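Local coordinates for protein histidine kinase (Methanosarcina mazei, PDB 3LI9) that probably autophosphorylates on a histidine with ATP to relay outside signals, this piece being its extracellular sensor domain of PDC fold, at residues A[211-215]-A[216-220]; A[157-161]-A[162-166]; A[59-62]-A[63-67]. All blocks are in the same frame, centred on the assembly; numbering follows the deposited sequence.

Contact 1: A[211-215]-A[216-220]; sequences GEKSL and SDFDV
S214 and D217 clasp each other across a short 3-10 turn. The backbone N of S214 donates to D217 OD2 at 2.8 Å, almost straight (173°) but from above the carboxylate plane, while D217 N returns a bond to S214 O at 2.9 Å. A chi1 of 173° sets S214 OG beside its own carbonyl carbon, toward the following residues, where it accepts S216 N at 3.0 Å in an ST turn, takes a longer bond from S216 OG at 3.2 Å, and gives its own proton to T197 O. F218 follows as the turn ends, its N bonded to L215 O. Its ring presents an edge to S214 O, which lies in the ring plane 3.5 Å from CD2. The K213 and F218 side chains cross at about a right angle, K213 CD lying 3.8 Å from F218 CE2; K213 NZ stays 5.1 Å from D217 OD2, so the opposite charges are near but not paired. The turn leads into helix 221-231, whose I223, A227 and I230 receive the L215 side chain. F218 also packs on I223 and meets W209 edge-to-face, and backbone bonds tie L215 to G198 and K213 to F200.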
loop_
_atom_site.group_PDB
_atom_site.type_symbol
_atom_site.label_atom_id
_atom_site.label_comp_id
_atom_site.label_asym_id
_atom_site.label_seq_id
_atom_site.Cartn_x
_atom_site.Cartn_y
_atom_site.Cartn_z
ATOM N N GLY A 211 -0.842 -7.447 9.454
ATOM C CA GLY A 211 -0.875 -8.182 8.202
ATOM C C GLY A 211 -1.526 -9.529 8.242
ATOM O O GLY A 211 -1.482 -10.247 7.234
ATOM N N GLU A 212 -2.164 -9.869 9.378
ATOM C CA GLU A 212 -2.663 -11.229 9.622
ATOM C C GLU A 212 -4.134 -11.258 9.944
ATOM O O GLU A 212 -4.864 -12.080 9.388
ATOM C CB GLU A 212 -1.836 -11.974 10.679
ATOM C CG GLU A 212 -0.353 -12.206 10.285
ATOM C CD GLU A 212 -0.204 -13.113 9.022
ATOM O OE1 GLU A 212 -1.190 -13.736 8.602
ATOM O OE2 GLU A 212 0.901 -13.179 8.424
ATOM N N LYS A 213 -4.603 -10.345 10.760
ATOM C CA LYS A 213 -5.984 -10.391 11.179
ATOM C C LYS A 213 -6.702 -9.195 10.563
ATOM O O LYS A 213 -6.070 -8.168 10.352
ATOM C CB LYS A 213 -6.048 -10.245 12.690
ATOM C CG LYS A 213 -7.530 -10.299 13.213
ATOM C CD LYS A 213 -7.560 -10.570 14.727
ATOM C CE LYS A 213 -6.713 -11.804 15.124
ATOM N NZ LYS A 213 -7.534 -13.047 15.053
ATOM N N SER A 214 -7.990 -9.321 10.281
ATOM C CA SER A 214 -8.800 -8.215 9.845
ATOM C C SER A 214 -9.919 -7.891 10.847
ATOM O O SER A 214 -10.335 -8.748 11.652
ATOM C CB SER A 214 -9.500 -8.627 8.527
ATOM O OG SER A 214 -10.417 -7.606 8.172
ATOM N N LEU A 215 -10.358 -6.641 10.855
ATOM C CA LEU A 215 -11.535 -6.256 11.624
ATOM C C LEU A 215 -12.676 -7.190 11.321
ATOM O O LEU A 215 -13.483 -7.487 12.217
ATOM C CB LEU A 215 -11.976 -4.818 11.292
ATOM C CG LEU A 215 -10.993 -3.778 11.800
ATOM C CD1 LEU A 215 -11.422 -2.360 11.345
ATOM C CD2 LEU A 215 -10.883 -3.787 13.264
ATOM N N SER A 216 -12.788 -7.646 10.082
ATOM C CA SER A 216 -13.971 -8.451 9.774
ATOM C C SER A 216 -13.913 -9.812 10.497
ATOM O O SER A 216 -14.894 -10.536 10.489
ATOM C CB SER A 216 -14.174 -8.614 8.241
ATOM O OG SER A 216 -13.096 -9.304 7.691
ATOM N N ASP A 217 -12.775 -10.147 11.123
ATOM C CA ASP A 217 -12.602 -11.403 11.877
ATOM C C ASP A 217 -13.124 -11.368 13.321
ATOM O O ASP A 217 -13.065 -12.384 14.036
ATOM C CB ASP A 217 -11.107 -11.779 11.972
ATOM C CG ASP A 217 -10.505 -12.179 10.631
ATOM O OD1 ASP A 217 -11.228 -12.859 9.866
ATOM O OD2 ASP A 217 -9.296 -11.843 10.366
ATOM N N PHE A 218 -13.545 -10.212 13.797
ATOM C CA PHE A 218 -13.985 -10.086 15.178
ATOM C C PHE A 218 -15.444 -10.482 15.284
ATOM O O PHE A 218 -16.260 -10.117 14.435
ATOM C CB PHE A 218 -13.818 -8.663 15.682
ATOM C CG PHE A 218 -12.349 -8.296 15.996
ATOM C CD1 PHE A 218 -11.925 -8.060 17.270
ATOM C CD2 PHE A 218 -11.450 -8.166 14.954
ATOM C CE1 PHE A 218 -10.559 -7.733 17.537
ATOM C CE2 PHE A 218 -10.119 -7.853 15.192
ATOM C CZ PHE A 218 -9.681 -7.648 16.461
ATOM N N ASP A 219 -15.771 -11.259 16.308
ATOM C CA ASP A 219 -17.171 -11.672 16.489
ATOM C C ASP A 219 -17.889 -10.626 17.254
ATOM O O ASP A 219 -18.339 -10.889 18.354
ATOM C CB ASP A 219 -17.244 -12.933 17.354
ATOM C CG ASP A 219 -16.569 -14.081 16.725
ATOM O OD1 ASP A 219 -16.796 -14.311 15.510
ATOM O OD2 ASP A 219 -15.806 -14.748 17.452
ATOM N N VAL A 220 -18.009 -9.429 16.679
ATOM C CA VAL A 220 -18.616 -8.277 17.347
ATOM C C VAL A 220 -19.297 -7.486 16.237
ATOM O O VAL A 220 -18.643 -7.050 15.280
ATOM C CB VAL A 220 -17.574 -7.353 18.048
ATOM C CG1 VAL A 220 -18.233 -6.131 18.742
ATOM C CG2 VAL A 220 -16.737 -8.181 19.053
#

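Contact 2: A[157-161]-A[162-166]; sequences IFKNG and EFAGI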
loop_
_atom_site.group_PDB
_atom_site.type_symbol
_atom_site.label_atom_id
_atom_site.label_comp_id
_atom_site.label_asym_id
_atom_site.label_seq_id
_atom_site.Cartn_x
_atom_site.Cartn_y
_atom_site.Cartn_z
ATOM N N ILE A 157 1.322 1.628 -18.173
ATOM C CA ILE A 157 2.124 2.326 -19.219
ATOM C C ILE A 157 1.333 2.134 -20.501
ATOM O O ILE A 157 1.113 0.981 -20.926
ATOM C CB ILE A 157 3.432 1.653 -19.424
ATOM C CG1 ILE A 157 4.270 1.763 -18.089
ATOM C CG2 ILE A 157 4.194 2.329 -20.545
ATOM C CD1 ILE A 157 5.671 0.893 -18.174
ATOM N N PHE A 158 0.846 3.229 -21.051
ATOM C CA PHE A 158 0.009 3.131 -22.308
ATOM C C PHE A 158 0.819 3.714 -23.413
ATOM O O PHE A 158 1.228 4.910 -23.338
ATOM C CB PHE A 158 -1.291 3.905 -22.153
ATOM C CG PHE A 158 -2.275 3.230 -21.306
ATOM C CD1 PHE A 158 -3.057 2.209 -21.868
ATOM C CD2 PHE A 158 -2.512 3.618 -19.990
ATOM C CE1 PHE A 158 -4.071 1.519 -21.089
ATOM C CE2 PHE A 158 -3.537 2.936 -19.219
ATOM C CZ PHE A 158 -4.249 1.852 -19.781
ATOM N N LYS A 159 1.056 2.916 -24.453
ATOM C CA LYS A 159 1.842 3.332 -25.647
ATOM C C LYS A 159 0.933 3.072 -26.855
ATOM O O LYS A 159 0.324 1.985 -26.950
ATOM C CB LYS A 159 3.098 2.457 -25.785
ATOM C CG LYS A 159 4.128 2.728 -24.721
ATOM C CD LYS A 159 5.237 1.636 -24.686
ATOM C CE LYS A 159 6.238 1.901 -25.729
ATOM N NZ LYS A 159 7.429 1.009 -25.512
ATOM N N ASN A 160 0.816 4.054 -27.731
ATOM C CA ASN A 160 -0.052 3.969 -28.910
ATOM C C ASN A 160 -1.476 3.746 -28.437
ATOM O O ASN A 160 -2.254 3.118 -29.125
ATOM C CB ASN A 160 0.461 2.874 -29.877
ATOM C CG ASN A 160 2.026 2.802 -29.926
ATOM O OD1 ASN A 160 2.746 3.786 -30.284
ATOM N ND2 ASN A 160 2.536 1.663 -29.531
ATOM N N GLY A 161 -1.818 4.267 -27.233
ATOM C CA GLY A 161 -3.169 4.085 -26.694
ATOM C C GLY A 161 -3.442 2.703 -26.071
ATOM O O GLY A 161 -4.519 2.468 -25.566
ATOM N N GLU A 162 -2.453 1.827 -26.094
ATOM C CA GLU A 162 -2.619 0.449 -25.641
ATOM C C GLU A 162 -1.793 0.133 -24.438
ATOM O O GLU A 162 -0.663 0.644 -24.285
ATOM C CB GLU A 162 -2.140 -0.476 -26.729
ATOM C CG GLU A 162 -3.084 -0.391 -27.933
ATOM C CD GLU A 162 -2.659 -1.367 -29.045
ATOM O OE1 GLU A 162 -1.655 -2.081 -28.858
ATOM O OE2 GLU A 162 -3.322 -1.418 -30.097
ATOM N N PHE A 163 -2.338 -0.738 -23.613
ATOM C CA PHE A 163 -1.553 -1.218 -22.466
ATOM C C PHE A 163 -0.248 -1.888 -22.854
ATOM O O PHE A 163 -0.226 -2.869 -23.609
ATOM C CB PHE A 163 -2.399 -2.140 -21.618
ATOM C CG PHE A 163 -1.681 -2.684 -20.431
ATOM C CD1 PHE A 163 -1.662 -1.958 -19.253
ATOM C CD2 PHE A 163 -1.070 -3.946 -20.470
ATOM C CE1 PHE A 163 -1.027 -2.498 -18.105
ATOM C CE2 PHE A 163 -0.416 -4.486 -19.340
ATOM C CZ PHE A 163 -0.412 -3.747 -18.168
ATOM N N ALA A 164 0.910 -1.361 -22.354
ATOM C CA ALA A 164 2.216 -1.944 -22.681
ATOM C C ALA A 164 2.873 -2.635 -21.465
ATOM O O ALA A 164 3.826 -3.422 -21.643
ATOM C CB ALA A 164 3.184 -0.916 -23.223
ATOM N N GLY A 165 2.411 -2.304 -20.263
ATOM C CA GLY A 165 3.130 -2.788 -19.055
ATOM C C GLY A 165 2.769 -1.879 -17.906
ATOM O O GLY A 165 1.777 -1.143 -17.922
ATOM N N ILE A 166 3.538 -2.011 -16.836
ATOM C CA ILE A 166 3.277 -1.290 -15.597
ATOM C C ILE A 166 4.627 -0.686 -15.099
ATOM O O ILE A 166 5.765 -1.178 -15.406
ATOM C CB ILE A 166 2.723 -2.150 -14.430
ATOM C CG1 ILE A 166 3.756 -3.236 -14.080
ATOM C CG2 ILE A 166 1.291 -2.762 -14.777
ATOM C CD1 ILE A 166 3.444 -4.017 -12.843
#
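The 157-161 and 162-166 segments form the tip of a beta hairpin, strands 148-159 and 162-172 in an antiparallel sheet of the PDC fold, with I157 facing A164 and G165 at one end and K159 facing E162 at the other. A type I' turn from K159 to E162 reverses the chain, closed by two bonds: E162 N to K159 O and K159 N to E162 O, both 2.9 Å. Further in, A164 and G165 both oppose I157, a classic beta bulge. Two bonds straddle it, A164 N to I157 O and I157 N to G165 O, both 2.8 Å.

On one face of the hairpin, the F158 ring stands obliquely beside the backbone of its partner strand, CD1 3.5 Å from F163 N, with CE1 also touching F163 CB. F163 turns its own ring forward along its strand, CG trans to N (chi1 180°), so that G165 N sits 3.6 Å above the ring plane, over its centre. On the other face, K159 lays CD against A164 CB at 3.6 Å; a bend at chi3 (81°) precedes NZ, which bonds to A83 O. I157 extends CD1 to within 3.5 Å of I166 O. Cutting this side chain back to an alanine would probably open a gap beside I166 and weaken the packing against the helix behind.

That helix is 13-48, where A44, M47 and A48 meet I157, while Y79 of strand 74-79 touches it too. A164 and I166 form backbone bonds to E80 and G78, and I166 and F163 pack against helix 126-134.

Contact 3: A[59-62]-A[63-67]; sequences MSII and KRILN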
loop_
_atom_site.group_PDB
_atom_site.type_symbol
_atom_site.label_atom_id
_atom_site.label_comp_id
_atom_site.label_asym_id
_atom_site.label_seq_id
_atom_site.Cartn_x
_atom_site.Cartn_y
_atom_site.Cartn_z
HETATM N N MSE A 59 17.028 0.478 -16.596
HETATM C CA MSE A 59 17.412 -0.158 -15.323
HETATM C C MSE A 59 18.118 0.929 -14.453
HETATM O O MSE A 59 17.909 0.951 -13.231
HETATM C CB MSE A 59 18.228 -1.450 -15.625
HETATM C CG MSE A 59 17.243 -2.477 -16.113
HETATM SE SE MSE A 59 18.280 -4.174 -16.413
HETATM C CE MSE A 59 18.887 -3.787 -17.904
ATOM N N SER A 60 18.948 1.779 -15.087
ATOM C CA SER A 60 19.629 2.819 -14.323
ATOM C C SER A 60 18.613 3.810 -13.727
ATOM O O SER A 60 18.823 4.360 -12.600
ATOM C CB SER A 60 20.560 3.588 -15.223
ATOM O OG SER A 60 21.678 2.734 -15.415
ATOM N N ILE A 61 17.585 4.122 -14.501
ATOM C CA ILE A 61 16.540 5.077 -14.063
ATOM C C ILE A 61 15.816 4.513 -12.821
ATOM O O ILE A 61 15.661 5.223 -11.785
ATOM C CB ILE A 61 15.546 5.363 -15.205
ATOM C CG1 ILE A 61 16.242 6.295 -16.266
ATOM C CG2 ILE A 61 14.206 5.992 -14.618
ATOM C CD1 ILE A 61 15.515 6.337 -17.671
ATOM N N ILE A 62 15.384 3.248 -12.866
ATOM C CA ILE A 62 14.606 2.752 -11.700
ATOM C C ILE A 62 15.535 2.587 -10.506
ATOM O O ILE A 62 15.070 2.753 -9.366
ATOM C CB ILE A 62 13.848 1.437 -11.953
ATOM C CG1 ILE A 62 14.777 0.300 -12.428
ATOM C CG2 ILE A 62 12.812 1.711 -13.052
ATOM C CD1 ILE A 62 14.027 -1.145 -12.624
ATOM N N LYS A 63 16.820 2.295 -10.737
ATOM C CA LYS A 63 17.791 2.207 -9.620
ATOM C C LYS A 63 17.999 3.552 -8.966
ATOM O O LYS A 63 18.054 3.637 -7.715
ATOM C CB LYS A 63 19.128 1.671 -10.123
ATOM C CG LYS A 63 20.134 1.410 -8.985
ATOM C CD LYS A 63 21.426 0.711 -9.452
ATOM C CE LYS A 63 21.106 -0.631 -10.046
ATOM N NZ LYS A 63 22.323 -1.160 -10.743
ATOM N N ARG A 64 18.052 4.600 -9.794
ATOM C CA ARG A 64 18.200 5.972 -9.245
ATOM C C ARG A 64 16.962 6.343 -8.412
ATOM O O ARG A 64 17.072 6.920 -7.325
ATOM C CB ARG A 64 18.510 6.981 -10.368
ATOM C CG ARG A 64 18.677 8.414 -9.867
ATOM C CD ARG A 64 19.963 8.432 -8.985
ATOM N NE ARG A 64 20.352 9.854 -8.647
ATOM C CZ ARG A 64 21.112 10.604 -9.470
ATOM N NH1 ARG A 64 21.544 10.130 -10.593
ATOM N NH2 ARG A 64 21.484 11.826 -9.082
ATOM N N ILE A 65 15.763 6.036 -8.941
ATOM C CA ILE A 65 14.550 6.413 -8.210
ATOM C C ILE A 65 14.548 5.638 -6.872
ATOM O O ILE A 65 14.150 6.169 -5.840
ATOM C CB ILE A 65 13.318 6.031 -9.076
ATOM C CG1 ILE A 65 13.228 6.987 -10.274
ATOM C CG2 ILE A 65 11.988 6.128 -8.212
ATOM C CD1 ILE A 65 12.131 6.603 -11.267
ATOM N N LEU A 66 14.957 4.369 -6.837
ATOM C CA LEU A 66 14.999 3.635 -5.567
ATOM C C LEU A 66 15.980 4.297 -4.582
ATOM O O LEU A 66 15.631 4.557 -3.446
ATOM C CB LEU A 66 15.400 2.170 -5.841
ATOM C CG LEU A 66 15.633 1.369 -4.553
ATOM C CD1 LEU A 66 14.235 1.215 -3.883
ATOM C CD2 LEU A 66 16.154 0.003 -4.960
ATOM N N ASN A 67 17.150 4.615 -5.091
ATOM C CA ASN A 67 18.233 5.201 -4.238
ATOM C C ASN A 67 17.867 6.560 -3.707
ATOM O O ASN A 67 18.341 6.903 -2.563
ATOM C CB ASN A 67 19.580 5.181 -4.969
ATOM C CG ASN A 67 20.187 3.752 -4.946
ATOM O OD1 ASN A 67 19.983 2.964 -3.953
ATOM N ND2 ASN A 67 20.946 3.424 -5.969
#
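I61 and I65, one helical turn apart, lie side by side and point the same way, I61 CG2 touching I65 CD1 at 4.0 Å. The tight side of this piece of helix 55-67 rests on the buried M59, I62 and L66, with the partly exposed I61 and I65 at its margin. I65 N bonds to I61 O at 3.0 Å and 161°, and the I65 side chain leans back over the same carbonyl, with CG1 3.4 Å from I61 O. I62 holds CG1 between its N and its carbonyl carbon (chi1 56°), which brings CG1 within 3.3 Å of K63 N. L66 N donates to I62 O at 3.0 Å, and the L66 side chain continues the apolar surface. M59 is present as selenomethionine, and its O accepts K63 N at 3.0 Å.

The solvent side is looser. S60 and R64 are joined through the backbone, R64 N to S60 O at 2.9 Å, while their side chains part: S60 OG turns back to E56 O in a weak bond, and R64, bent at chi2 (66°), carries its guanidinium away to a salt bridge between NE and E68 OE2. The R64 charge is therefore matched further along the chain rather than within this turn. K63 sends its tail away likewise, leaving CB close to M59 O. S60 and R64 are exposed to solvent.

The apolar side chains reach both helix 13-48 and the sheet. I61, I62 and I65 meet L43 of helix 13-48, I65 also reaching I39; I62, I65 and L66 rest on V75 of strand 74-79, and I62 goes on to L77 of that strand and to P105 and C107 of strand 105-108.

The three contacts are local pieces spread along one elongated sensor domain, and none touches another. Contacts 2 and 3 share the part built round the sheet that includes strand 74-79: their centres are 21 Å apart, their nearest atoms about 8 Å, and both pack against helix 13-48 and strand 74-79. Contact 1 lies on the opposite side of the chain's centre, its own centre 38 Å from each of the other two and its nearest atoms about 22 Å away. It precedes helix 221-231, in the part that holds the second, four-stranded sheet. As both chain ends lie by that sheet, contacts 2 and 3 probably belong to the membrane-distal half and contact 1 to the proximal one.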